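FAA hydrolase family protein (Pseudomonas aeruginosa, PDB 6J5Y) probably hydrolyses fumarylpyruvate to fumarate and pyruvate, with a manganese ion in its active site. Local coordinates at residues Asp57-Val62 and Ala140-Leu145; Ser66-Ala71 and Leu226-Val231; Ala71-Thr76 and Met114-Leu119; Thr76-Tyr81 and Val207-Arg212; Gln162-Asp167 and Arg212-Leu217. All coordinates share one frame; numbering follows the deposited sequence.

Contact 1. Residues Asp57-Val62 and Ala140-Leu145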
# COMPACT_ATOMS: atom_id res chain seq x y z
N ASP A 57 7.82 -9.99 -1.32
CA ASP A 57 8.89 -9.70 -2.31
C ASP A 57 8.37 -8.89 -3.50
O ASP A 57 9.18 -8.59 -4.37
CB ASP A 57 9.69 -10.93 -2.73
CG ASP A 57 8.96 -12.09 -3.39
OD1 ASP A 57 7.84 -11.89 -3.91
OD2 ASP A 57 9.55 -13.16 -3.41
N ALA A 58 7.10 -8.51 -3.50
CA ALA A 58 6.54 -7.46 -4.38
C ALA A 58 6.85 -6.08 -3.79
O ALA A 58 6.78 -5.08 -4.53
CB ALA A 58 5.05 -7.68 -4.53
N VAL A 59 7.23 -6.01 -2.49
CA VAL A 59 7.54 -4.71 -1.81
C VAL A 59 8.93 -4.24 -2.24
O VAL A 59 9.92 -5.05 -2.14
CB VAL A 59 7.42 -4.83 -0.28
CG1 VAL A 59 7.86 -3.55 0.43
CG2 VAL A 59 5.99 -5.17 0.13
N VAL A 60 9.04 -3.00 -2.75
CA VAL A 60 10.36 -2.46 -3.17
C VAL A 60 10.62 -1.13 -2.47
O VAL A 60 10.06 -0.08 -2.80
CB VAL A 60 10.56 -2.47 -4.71
CG1 VAL A 60 9.28 -2.25 -5.49
CG2 VAL A 60 11.68 -1.56 -5.17
N PRO A 61 11.47 -1.18 -1.42
CA PRO A 61 11.88 0.00 -0.66
C PRO A 61 12.53 1.06 -1.56
O PRO A 61 13.35 0.70 -2.38
CB PRO A 61 12.95 -0.54 0.32
CG PRO A 61 12.58 -2.00 0.47
CD PRO A 61 12.10 -2.41 -0.91
N VAL A 62 12.11 2.31 -1.41
CA VAL A 62 12.66 3.46 -2.18
C VAL A 62 13.23 4.45 -1.15
O VAL A 62 12.44 4.91 -0.30
CB VAL A 62 11.58 4.12 -3.05
CG1 VAL A 62 12.17 5.23 -3.91
CG2 VAL A 62 10.83 3.10 -3.93
N ALA A 140 4.54 -3.25 -5.28
CA ALA A 140 4.38 -2.45 -4.04
C ALA A 140 5.62 -1.64 -3.71
O ALA A 140 6.28 -1.92 -2.72
CB ALA A 140 3.99 -3.32 -2.87
N PRO A 141 5.90 -0.55 -4.46
CA PRO A 141 6.88 0.43 -4.02
C PRO A 141 6.48 1.08 -2.69
O PRO A 141 5.31 1.35 -2.46
CB PRO A 141 6.88 1.44 -5.19
CG PRO A 141 6.40 0.62 -6.38
CD PRO A 141 5.29 -0.20 -5.76
N ILE A 142 7.46 1.37 -1.85
CA ILE A 142 7.21 1.96 -0.51
C ILE A 142 8.41 2.82 -0.09
O ILE A 142 9.54 2.44 -0.42
CB ILE A 142 6.92 0.84 0.50
CG1 ILE A 142 6.42 1.38 1.82
CG2 ILE A 142 8.14 -0.06 0.68
CD1 ILE A 142 5.96 0.30 2.77
N GLY A 143 8.15 3.91 0.63
CA GLY A 143 9.18 4.81 1.16
C GLY A 143 9.75 4.29 2.47
O GLY A 143 9.32 3.25 2.97
N PRO A 144 10.69 5.04 3.08
CA PRO A 144 11.15 4.77 4.44
C PRO A 144 10.02 4.67 5.47
O PRO A 144 8.98 5.30 5.33
CB PRO A 144 12.10 5.93 4.77
CG PRO A 144 11.91 6.94 3.68
CD PRO A 144 11.38 6.19 2.48
N LEU A 145 10.23 3.83 6.47
CA LEU A 145 9.23 3.59 7.54
C LEU A 145 9.43 4.63 8.64
O LEU A 145 10.52 4.69 9.19
CB LEU A 145 9.40 2.16 8.05
CG LEU A 145 8.30 1.68 9.00
CD1 LEU A 145 6.92 1.82 8.37
CD2 LEU A 145 8.56 0.25 9.41
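A parallel pair of short strands, V59-P61 and A140-I142, brings together neighbours in the mixed sheet of this FAH-family fold that are far apart in sequence. The segment axes run 4.4 Å apart at 25°. A ladder of four backbone hydrogen bonds ties them. A140 N donates to A58 O, and V60 N donates back to A140 O at 3.0 Å. I142 N then reaches V60 O, and V62 N closes the ladder on I142 O at 2.8 Å. That last donor lies nearly along the C=O axis, whereas the other three sit well above their carbonyl planes. CA-H...O contacts fill the steps between, the shortest from V59 CA to A140 O at 3.2 Å. Side chains alternate between two faces. V59, P61, A140 and I142 share one. There V59 CG1, anti to the backbone N (chi1 175°), meets I142 CG2 at 3.5 Å, and the two side chains cross obliquely. V59 CG2 touches A140 CB at 4.1 Å. L12 packs against V59 and I142 on this face. V60 and P141 share the other face, where V60 CG1 lies 4.2 Å from P141 CG. L68 and L70 of strand 67-71 pack on P141 there. Past the strand pair, P144 CD comes within 3.2 Å of V62 O. P141 has no N-H, but its carbonyl bonds to L112 on the next strand. The chemistry is therefore divided: backbone bonds set the parallel register, while methyl and ring carbons pack on both faces of a largely buried strand pair.

Contact 2. Residues Ser66-Ala71 and Leu226-Val231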
# COMPACT_ATOMS: atom_id res chain seq x y z
N SER A 66 15.71 9.37 -3.67
CA SER A 66 15.98 8.39 -4.76
C SER A 66 14.71 8.25 -5.60
O SER A 66 13.61 8.58 -5.08
CB SER A 66 16.40 7.06 -4.19
OG SER A 66 17.78 7.06 -3.88
N THR A 67 14.86 7.76 -6.82
CA THR A 67 13.73 7.45 -7.74
C THR A 67 13.83 5.98 -8.14
O THR A 67 14.91 5.55 -8.56
CB THR A 67 13.71 8.43 -8.92
OG1 THR A 67 13.46 9.73 -8.38
CG2 THR A 67 12.68 8.07 -9.96
N LEU A 68 12.75 5.23 -7.95
CA LEU A 68 12.70 3.81 -8.36
C LEU A 68 12.44 3.76 -9.85
O LEU A 68 11.45 4.39 -10.32
CB LEU A 68 11.60 3.07 -7.60
CG LEU A 68 11.44 1.61 -7.99
CD1 LEU A 68 12.70 0.81 -7.65
CD2 LEU A 68 10.20 1.01 -7.31
N GLU A 69 13.27 3.01 -10.56
CA GLU A 69 13.13 2.76 -12.01
C GLU A 69 12.30 1.49 -12.11
O GLU A 69 12.87 0.42 -11.88
CB GLU A 69 14.49 2.63 -12.70
CG GLU A 69 15.39 3.84 -12.49
CD GLU A 69 14.95 5.16 -13.11
OE1 GLU A 69 14.20 5.14 -14.13
OE2 GLU A 69 15.34 6.22 -12.55
N LEU A 70 11.01 1.64 -12.41
CA LEU A 70 10.02 0.54 -12.32
C LEU A 70 9.61 0.09 -13.72
O LEU A 70 8.94 0.86 -14.42
CB LEU A 70 8.81 1.04 -11.53
CG LEU A 70 7.81 -0.05 -11.13
CD1 LEU A 70 8.51 -1.26 -10.55
CD2 LEU A 70 6.78 0.48 -10.16
N ALA A 71 9.96 -1.15 -14.08
CA ALA A 71 9.74 -1.73 -15.43
C ALA A 71 8.24 -1.89 -15.63
O ALA A 71 7.56 -2.42 -14.75
CB ALA A 71 10.50 -3.04 -15.59
N LEU A 226 7.58 9.63 -2.15
CA LEU A 226 7.89 8.36 -2.86
C LEU A 226 7.99 8.67 -4.35
O LEU A 226 6.95 8.97 -4.93
CB LEU A 226 6.78 7.35 -2.57
CG LEU A 226 6.89 6.00 -3.28
CD1 LEU A 226 8.18 5.32 -2.90
CD2 LEU A 226 5.70 5.12 -2.94
N SER A 227 9.20 8.65 -4.92
CA SER A 227 9.46 8.94 -6.36
C SER A 227 9.67 7.64 -7.16
O SER A 227 10.60 6.87 -6.88
CB SER A 227 10.64 9.87 -6.50
OG SER A 227 10.94 10.14 -7.86
N VAL A 228 8.85 7.44 -8.19
CA VAL A 228 8.91 6.23 -9.05
C VAL A 228 8.80 6.70 -10.50
O VAL A 228 7.88 7.47 -10.78
CB VAL A 228 7.79 5.22 -8.72
CG1 VAL A 228 7.83 4.02 -9.66
CG2 VAL A 228 7.84 4.78 -7.27
N ARG A 229 9.69 6.24 -11.37
CA ARG A 229 9.59 6.43 -12.84
C ARG A 229 9.35 5.06 -13.47
O ARG A 229 10.09 4.11 -13.15
CB ARG A 229 10.84 7.09 -13.43
CG ARG A 229 10.78 7.30 -14.94
CD ARG A 229 11.96 8.09 -15.51
NE ARG A 229 13.06 8.12 -14.57
CZ ARG A 229 14.27 8.64 -14.77
NH1 ARG A 229 15.16 8.59 -13.79
NH2 ARG A 229 14.60 9.19 -15.93
N VAL A 230 8.38 5.01 -14.37
CA VAL A 230 8.03 3.81 -15.17
C VAL A 230 8.98 3.74 -16.38
O VAL A 230 9.03 4.72 -17.12
CB VAL A 230 6.55 3.87 -15.59
CG1 VAL A 230 6.11 2.63 -16.36
CG2 VAL A 230 5.68 4.09 -14.36
N VAL A 231 9.68 2.61 -16.56
CA VAL A 231 10.65 2.37 -17.67
C VAL A 231 10.14 1.20 -18.53
O VAL A 231 9.00 0.75 -18.30
CB VAL A 231 12.09 2.16 -17.14
CG1 VAL A 231 12.55 3.36 -16.31
CG2 VAL A 231 12.23 0.88 -16.34
O HOH W 1 11.27 8.47 -3.18
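T67 OG1 and S227 OG form a hydrogen bond of 2.6 Å, and either hydroxyl could be the donor. S227 OG is anti to its backbone N (chi1 178°), which brings it to T67. T67 CG2 also lies against S227 OG and reaches toward R229. These groups stand on one face of a parallel pair, strands 67-71 and 225-231. Strand 67-71 is an outermost strand of a five-stranded mixed sheet within this chain. Its backbone bonds go both ways. L68 N donates to S227 O, and R229 N to L68 O. L70 N meets R229 O at 2.7 Å with an almost straight N-H...O angle of 177°. V231 N then binds L70 O. At the start of the pair, a water takes the N-H of S227 and donates to S66 O. Farther along the hydroxyl face, E69 and R229 lie side by side, pointing the same way. E69 OE2 and R229 NH1 make a salt bridge of 2.7 Å. Its hydrogen bond is weak, and the carboxylate and guanidinium planes are 63° apart. E69 OE1 instead sits over a face of the guanidinium and touches V231 CG1 at 3.3 Å. On the other face, L70 CB and CD2 both press on V228 CG1 at 3.7 Å, and P141 packs against V228. The pair is thus amphipathic: hydroxyls and charges predominate on one face, joined at its end by A71 and V231, while the other is aliphatic. The ion pair probably relies more on charge attraction than on directed bonding.

Contact 3. Residues Ala71-Thr76 and Met114-Leu119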
# COMPACT_ATOMS: atom_id res chain seq x y z
N ALA A 71 9.96 -1.15 -14.08
CA ALA A 71 9.74 -1.73 -15.43
C ALA A 71 8.24 -1.89 -15.63
O ALA A 71 7.56 -2.42 -14.75
CB ALA A 71 10.50 -3.04 -15.59
N TYR A 72 7.71 -1.40 -16.75
CA TYR A 72 6.29 -1.61 -17.09
C TYR A 72 6.03 -3.11 -17.03
O TYR A 72 6.83 -3.89 -17.54
CB TYR A 72 5.99 -1.01 -18.46
CG TYR A 72 4.52 -0.92 -18.77
CD1 TYR A 72 3.79 0.20 -18.42
CD2 TYR A 72 3.86 -1.94 -19.44
CE1 TYR A 72 2.45 0.33 -18.76
CE2 TYR A 72 2.52 -1.83 -19.77
CZ TYR A 72 1.80 -0.71 -19.40
OH TYR A 72 0.46 -0.58 -19.67
N PRO A 73 4.97 -3.60 -16.36
CA PRO A 73 4.80 -5.05 -16.19
C PRO A 73 4.30 -5.79 -17.45
O PRO A 73 3.85 -5.15 -18.40
CB PRO A 73 3.77 -5.15 -15.06
CG PRO A 73 3.02 -3.84 -15.10
CD PRO A 73 3.98 -2.80 -15.64
N SER A 74 4.40 -7.12 -17.42
CA SER A 74 3.94 -8.02 -18.51
C SER A 74 2.41 -8.14 -18.48
O SER A 74 1.77 -7.82 -17.45
CB SER A 74 4.61 -9.37 -18.41
OG SER A 74 4.01 -10.18 -17.39
N GLN A 75 1.82 -8.50 -19.62
CA GLN A 75 0.42 -8.94 -19.72
C GLN A 75 -0.52 -7.82 -19.27
O GLN A 75 -1.60 -8.15 -18.75
CB GLN A 75 0.24 -10.22 -18.91
CG GLN A 75 1.09 -11.38 -19.42
CD GLN A 75 0.61 -11.88 -20.76
OE1 GLN A 75 -0.57 -11.79 -21.08
NE2 GLN A 75 1.52 -12.43 -21.54
N THR A 76 -0.19 -6.55 -19.54
CA THR A 76 -1.13 -5.42 -19.27
C THR A 76 -1.01 -4.33 -20.34
O THR A 76 0.10 -4.05 -20.81
CB THR A 76 -0.93 -4.83 -17.87
OG1 THR A 76 -2.03 -3.96 -17.63
CG2 THR A 76 0.36 -4.06 -17.71
N MET A 114 0.56 -0.72 -7.02
CA MET A 114 0.63 -0.72 -8.51
C MET A 114 -0.24 -1.89 -9.00
O MET A 114 -0.38 -2.91 -8.29
CB MET A 114 2.08 -0.79 -9.01
CG MET A 114 2.94 0.38 -8.53
SD MET A 114 2.26 2.00 -9.01
CE MET A 114 2.14 1.81 -10.79
N THR A 115 -0.97 -1.69 -10.09
CA THR A 115 -2.13 -2.55 -10.42
C THR A 115 -2.16 -2.82 -11.93
O THR A 115 -2.07 -1.85 -12.66
CB THR A 115 -3.44 -1.89 -9.96
OG1 THR A 115 -3.39 -1.75 -8.54
CG2 THR A 115 -4.67 -2.68 -10.33
N ARG A 116 -2.25 -4.08 -12.38
CA ARG A 116 -2.58 -4.38 -13.80
C ARG A 116 -4.09 -4.29 -13.87
O ARG A 116 -4.72 -5.30 -13.61
CB ARG A 116 -1.99 -5.73 -14.23
CG ARG A 116 -0.47 -5.74 -14.11
CD ARG A 116 0.21 -6.92 -14.75
NE ARG A 116 0.07 -8.16 -14.00
CZ ARG A 116 0.84 -9.22 -14.17
NH1 ARG A 116 0.64 -10.30 -13.44
NH2 ARG A 116 1.83 -9.19 -15.05
N ARG A 117 -4.63 -3.09 -14.07
CA ARG A 117 -6.10 -2.81 -13.91
C ARG A 117 -6.95 -3.67 -14.87
O ARG A 117 -8.03 -4.16 -14.42
CB ARG A 117 -6.37 -1.31 -14.10
CG ARG A 117 -7.82 -0.89 -13.92
CD ARG A 117 -8.28 -0.92 -12.48
NE ARG A 117 -7.55 0.09 -11.73
CZ ARG A 117 -7.37 0.12 -10.41
NH1 ARG A 117 -7.83 -0.84 -9.62
NH2 ARG A 117 -6.69 1.11 -9.88
N ASP A 118 -6.53 -3.84 -16.12
CA ASP A 118 -7.22 -4.70 -17.13
C ASP A 118 -7.40 -6.11 -16.56
O ASP A 118 -8.57 -6.60 -16.52
CB ASP A 118 -6.54 -4.70 -18.51
CG ASP A 118 -5.02 -4.85 -18.54
OD1 ASP A 118 -4.43 -5.14 -17.48
OD2 ASP A 118 -4.44 -4.67 -19.62
N LEU A 119 -6.32 -6.71 -16.05
CA LEU A 119 -6.35 -8.06 -15.41
C LEU A 119 -7.25 -8.05 -14.17
O LEU A 119 -8.09 -8.97 -14.04
CB LEU A 119 -4.93 -8.53 -15.07
CG LEU A 119 -3.98 -8.71 -16.25
CD1 LEU A 119 -2.69 -9.39 -15.80
CD2 LEU A 119 -4.63 -9.50 -17.39
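P73 meets R116 first: P73 CB lies 4.0 Å from R116 CD, and the two side chains slide past each other in opposite directions. This is where the loop between strands 67-71 and 79-89 packs against the N-terminal end of helix 117-126, with R116 at the N-cap position. S74 follows with its carbonyl. R116 NH2 donates to S74 O at 2.8 Å, from above the carbonyl plane, with an N-H...O angle of 137°. R116 bends at chi3 (-75°), which turns NE out of line; R116 NH1 binds I132 O. Q75 brings its carbonyl oxygen against the isobutyl group of L119, with Q75 O 3.4 Å from L119 CD1. T76 ends the walk. Its CB packs on R116 CB and CG at 3.9 Å. Its OG1, anti to the backbone N (chi1 -169°), donates to D118 OD1. T76 and D118 cross at about a right angle. D118 OD2 takes the N-H of G77, so both carboxylate oxygens hold the loop. D118 OD1 is gripped twice, by T76 OG1 at 2.7 Å on the syn side and by L119 N at 2.8 Å on the anti side, from opposite faces of the carboxylate plane.

Contact 4. Residues Thr76-Tyr81 and Val207-Arg212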
# COMPACT_ATOMS: atom_id res chain seq x y z
N THR A 76 -0.19 -6.55 -19.54
CA THR A 76 -1.13 -5.42 -19.27
C THR A 76 -1.01 -4.33 -20.34
O THR A 76 0.10 -4.05 -20.81
CB THR A 76 -0.93 -4.83 -17.87
OG1 THR A 76 -2.03 -3.96 -17.63
CG2 THR A 76 0.36 -4.06 -17.71
N GLY A 77 -2.15 -3.73 -20.67
CA GLY A 77 -2.20 -2.44 -21.36
C GLY A 77 -2.62 -1.32 -20.43
O GLY A 77 -2.63 -0.21 -20.89
N ASN A 78 -2.95 -1.58 -19.15
CA ASN A 78 -3.66 -0.61 -18.28
C ASN A 78 -3.08 -0.70 -16.88
O ASN A 78 -3.67 -1.40 -16.03
CB ASN A 78 -5.16 -0.88 -18.26
CG ASN A 78 -5.98 0.24 -17.66
OD1 ASN A 78 -5.46 1.29 -17.31
ND2 ASN A 78 -7.29 0.03 -17.56
N TYR A 79 -1.95 -0.02 -16.68
CA TYR A 79 -1.08 -0.15 -15.49
C TYR A 79 -1.35 1.08 -14.62
O TYR A 79 -0.91 2.19 -15.02
CB TYR A 79 0.36 -0.35 -15.94
CG TYR A 79 1.43 -0.38 -14.87
CD1 TYR A 79 1.35 -1.24 -13.78
CD2 TYR A 79 2.57 0.41 -14.98
CE1 TYR A 79 2.34 -1.27 -12.82
CE2 TYR A 79 3.59 0.36 -14.04
CZ TYR A 79 3.48 -0.50 -12.97
OH TYR A 79 4.45 -0.52 -12.01
N HIS A 80 -2.00 0.88 -13.46
CA HIS A 80 -2.49 1.95 -12.56
C HIS A 80 -1.58 2.16 -11.35
O HIS A 80 -1.13 1.19 -10.71
CB HIS A 80 -3.92 1.69 -12.10
CG HIS A 80 -4.93 2.06 -13.13
ND1 HIS A 80 -6.15 2.64 -12.79
CD2 HIS A 80 -4.90 1.98 -14.48
CE1 HIS A 80 -6.85 2.86 -13.90
NE2 HIS A 80 -6.10 2.49 -14.94
N TYR A 81 -1.35 3.44 -11.05
CA TYR A 81 -0.82 3.92 -9.76
C TYR A 81 -1.99 3.95 -8.77
O TYR A 81 -3.14 4.11 -9.24
CB TYR A 81 -0.19 5.31 -9.88
CG TYR A 81 -1.15 6.35 -10.39
CD1 TYR A 81 -2.07 6.96 -9.54
CD2 TYR A 81 -1.19 6.67 -11.73
CE1 TYR A 81 -2.99 7.87 -10.02
CE2 TYR A 81 -2.08 7.63 -12.21
CZ TYR A 81 -2.98 8.23 -11.35
OH TYR A 81 -3.88 9.15 -11.83
N VAL A 207 -7.20 7.62 -9.29
CA VAL A 207 -6.34 6.54 -9.85
C VAL A 207 -6.41 6.61 -11.38
O VAL A 207 -7.44 7.01 -11.93
CB VAL A 207 -6.75 5.14 -9.38
CG1 VAL A 207 -6.79 5.03 -7.86
CG2 VAL A 207 -8.08 4.72 -9.99
N GLY A 208 -5.35 6.15 -12.04
CA GLY A 208 -5.21 6.25 -13.50
C GLY A 208 -4.05 5.43 -13.99
O GLY A 208 -3.18 4.97 -13.15
N ALA A 209 -4.03 5.27 -15.31
CA ALA A 209 -2.97 4.60 -16.08
C ALA A 209 -1.71 5.46 -16.02
O ALA A 209 -1.75 6.69 -15.81
CB ALA A 209 -3.40 4.32 -17.50
N VAL A 210 -0.60 4.80 -16.17
CA VAL A 210 0.73 5.45 -16.23
C VAL A 210 1.42 4.74 -17.40
O VAL A 210 1.10 3.56 -17.62
CB VAL A 210 1.36 5.32 -14.83
CG1 VAL A 210 2.13 4.03 -14.62
CG2 VAL A 210 2.19 6.52 -14.46
N GLU A 211 2.21 5.47 -18.19
CA GLU A 211 2.89 4.91 -19.38
C GLU A 211 4.41 5.00 -19.17
O GLU A 211 4.86 5.74 -18.26
CB GLU A 211 2.40 5.61 -20.65
CG GLU A 211 2.77 7.08 -20.77
CD GLU A 211 2.38 7.69 -22.12
OE1 GLU A 211 2.35 8.92 -22.23
OE2 GLU A 211 2.11 6.92 -23.05
N ARG A 212 5.17 4.23 -19.93
CA ARG A 212 6.65 4.23 -19.79
C ARG A 212 7.17 5.65 -19.97
O ARG A 212 6.72 6.35 -20.91
CB ARG A 212 7.33 3.29 -20.79
CG ARG A 212 6.73 1.90 -20.85
CD ARG A 212 6.06 1.65 -22.19
NE ARG A 212 6.85 0.76 -23.00
CZ ARG A 212 6.75 0.63 -24.32
NH1 ARG A 212 5.89 1.36 -25.02
NH2 ARG A 212 7.52 -0.25 -24.95
O HOH W 2 -0.85 1.70 -18.52
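H80 and A209 form an antiparallel, non-hydrogen-bonded pair, with CA atoms 4.4 Å apart and side chains that diverge. The directions of the touching parts, N78-Y81 and V207-V210, differ by 114°, so they stay together only briefly. V210 N donates to Y79 O at 2.9 Å, and Y81 N to G208 O at 3.2 Å. A water adds a third link, accepting from Y79 N and donating to V210 O. The backbone of G208 touches two rings. Its CA makes a CH-pi contact over the H80 face, 3.9 Å from the centroid and 17° off the normal. G208 C lies above the centre of the same ring. G208 N sits 3.2 Å above the plane of the Y81 ring, toward its rim. Y81 CG takes the cramped place between backbone N and carbonyl carbon (chi1 58°), and G208 O lies over a face of the ring, 3.0 Å from Y81 CD2. The Y81 hydroxyl bonds to G206 O. Y79 and V210 lie side by side, pointing the same way, with Y79 CD2 3.7 Å from V210 CG1. A209 CB touches N78 OD1, which also takes a weak bond from H80 NE2. This is a short antiparallel bridge at the edge of the active site: strand 79-89 goes on to the manganese ligands E82 and E84, and G202 and T203 of the pyruvate pocket precede the 207-212 segment.

Contact 5. Residues Gln162-Asp167 and Arg212-Leu217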
# COMPACT_ATOMS: atom_id res chain seq x y z
N GLN A 162 1.25 12.85 -7.68
CA GLN A 162 1.36 13.63 -8.93
C GLN A 162 2.07 12.76 -9.96
O GLN A 162 2.90 11.89 -9.58
CB GLN A 162 1.98 15.00 -8.66
CG GLN A 162 3.38 14.95 -8.07
CD GLN A 162 4.05 16.29 -8.20
OE1 GLN A 162 5.01 16.45 -8.96
NE2 GLN A 162 3.52 17.27 -7.49
N VAL A 163 1.68 12.93 -11.22
CA VAL A 163 2.37 12.29 -12.36
C VAL A 163 2.85 13.42 -13.26
O VAL A 163 1.99 14.21 -13.72
CB VAL A 163 1.46 11.29 -13.11
CG1 VAL A 163 2.15 10.77 -14.36
CG2 VAL A 163 1.02 10.14 -12.20
N ASP A 164 4.16 13.47 -13.49
CA ASP A 164 4.80 14.45 -14.40
C ASP A 164 4.35 15.86 -14.00
O ASP A 164 4.00 16.63 -14.90
CB ASP A 164 4.45 14.14 -15.85
CG ASP A 164 5.08 12.85 -16.37
OD1 ASP A 164 6.13 12.45 -15.82
OD2 ASP A 164 4.54 12.28 -17.32
N GLY A 165 4.30 16.14 -12.69
CA GLY A 165 4.05 17.48 -12.13
C GLY A 165 2.57 17.80 -11.96
O GLY A 165 2.27 18.89 -11.41
N GLU A 166 1.68 16.89 -12.40
CA GLU A 166 0.20 17.08 -12.44
C GLU A 166 -0.41 16.32 -11.27
O GLU A 166 -0.16 15.11 -11.17
CB GLU A 166 -0.41 16.55 -13.75
CG GLU A 166 0.09 17.22 -15.02
CD GLU A 166 -0.62 18.49 -15.47
OE1 GLU A 166 -1.82 18.66 -15.12
OE2 GLU A 166 0.02 19.31 -16.19
N ASP A 167 -1.16 16.98 -10.41
CA ASP A 167 -1.86 16.30 -9.29
C ASP A 167 -2.86 15.33 -9.92
O ASP A 167 -3.51 15.70 -10.92
CB ASP A 167 -2.51 17.29 -8.32
CG ASP A 167 -1.46 18.02 -7.50
OD1 ASP A 167 -0.49 17.35 -7.07
OD2 ASP A 167 -1.61 19.25 -7.32
N ARG A 212 5.17 4.23 -19.93
CA ARG A 212 6.65 4.23 -19.79
C ARG A 212 7.17 5.65 -19.97
O ARG A 212 6.72 6.35 -20.91
CB ARG A 212 7.33 3.29 -20.79
CG ARG A 212 6.73 1.90 -20.85
CD ARG A 212 6.06 1.65 -22.19
NE ARG A 212 6.85 0.76 -23.00
CZ ARG A 212 6.75 0.63 -24.32
NH1 ARG A 212 5.89 1.36 -25.02
NH2 ARG A 212 7.52 -0.25 -24.95
N GLY A 213 8.14 6.03 -19.14
CA GLY A 213 8.79 7.36 -19.22
C GLY A 213 8.17 8.35 -18.27
O GLY A 213 8.88 9.30 -17.94
N GLU A 214 6.93 8.14 -17.82
CA GLU A 214 6.25 9.02 -16.84
C GLU A 214 6.82 8.81 -15.43
O GLU A 214 7.13 7.65 -15.06
CB GLU A 214 4.74 8.75 -16.75
CG GLU A 214 4.00 9.10 -18.02
CD GLU A 214 2.49 9.17 -17.86
OE1 GLU A 214 1.89 8.14 -17.51
OE2 GLU A 214 1.93 10.26 -18.08
N ARG A 215 6.81 9.89 -14.65
CA ARG A 215 7.35 9.97 -13.28
C ARG A 215 6.17 10.20 -12.34
O ARG A 215 5.32 11.04 -12.67
CB ARG A 215 8.35 11.12 -13.19
CG ARG A 215 9.68 10.79 -12.52
CD ARG A 215 10.74 11.79 -12.93
NE ARG A 215 10.86 12.94 -12.04
CZ ARG A 215 11.22 14.17 -12.42
NH1 ARG A 215 11.32 15.13 -11.52
NH2 ARG A 215 11.46 14.44 -13.69
N MET A 216 6.16 9.52 -11.20
CA MET A 216 5.12 9.65 -10.14
C MET A 216 5.82 10.21 -8.90
O MET A 216 6.97 9.81 -8.65
CB MET A 216 4.52 8.30 -9.77
CG MET A 216 3.56 7.73 -10.81
SD MET A 216 3.21 5.97 -10.51
CE MET A 216 4.71 5.20 -11.10
N LEU A 217 5.13 11.08 -8.13
CA LEU A 217 5.59 11.48 -6.78
C LEU A 217 4.40 11.43 -5.82
O LEU A 217 3.46 12.21 -5.98
CB LEU A 217 6.24 12.86 -6.85
CG LEU A 217 7.01 13.31 -5.60
CD1 LEU A 217 8.27 12.48 -5.41
CD2 LEU A 217 7.33 14.79 -5.69
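Strands 158-163 and 215-220 run antiparallel, with Q162 and L217 a hydrogen-bonded pair and V163 and M216 a non-hydrogen-bonded pair. They are neighbours in the five-stranded mixed sheet. The first forms a beta hairpin with strand 166-172 through a type I' turn from V163 to E166. Q162 N donates to L217 O, and L217 N returns the bond to Q162 O at 2.8 Å. D164 N adds a third backbone bond, to R215 O. Q162 and L217 lie side by side on one face, with Q162 CG 3.7 Å from L217 CB. V163 and M216 do the same on the other face, where V163 CG2 touches M216 CG at 3.8 Å. Y81 packs against both of these side chains. V163 CG1 also approaches E214 OE2 at 3.8 Å. Beside the turn, D164 and E214 cross at about a right angle. D164 OD2 packs on E214 CG at 3.3 Å and lies 3.4 Å from E214 OE2. Both groups are carboxylates, so two like charges come close, which probably costs some energy. E214 OE1 is bound by E211 N. The other oxygen of D164 faces the backbone: with CG beside its own N (chi1 -69°), D164 OD1 receives R215 N at 2.9 Å, from above the carboxylate plane, with an N-H...O angle of 165°.

In the fold
From the N terminus, 57-62 opens contact 1, which closes at 140-145 within the large mixed sheet. Segment 66-71 opens contact 2 before that closure, so the two cross, and contact 2 closes only at 226-231. Contact 3 (71-76 with 114-119) lies within both loops. It shares T76 with contact 4 (76-81 with 207-212), which crosses it and also crosses contact 1. Contact 5 (162-167 with 212-217) starts after contacts 1 and 3 have closed. It crosses contact 4, sharing R212, and both lie within the span of contact 2. L68 packs on V60 and V62 between contacts 1 and 2. Y81 meets M216 and V163, tying the large sheet to the five-stranded one.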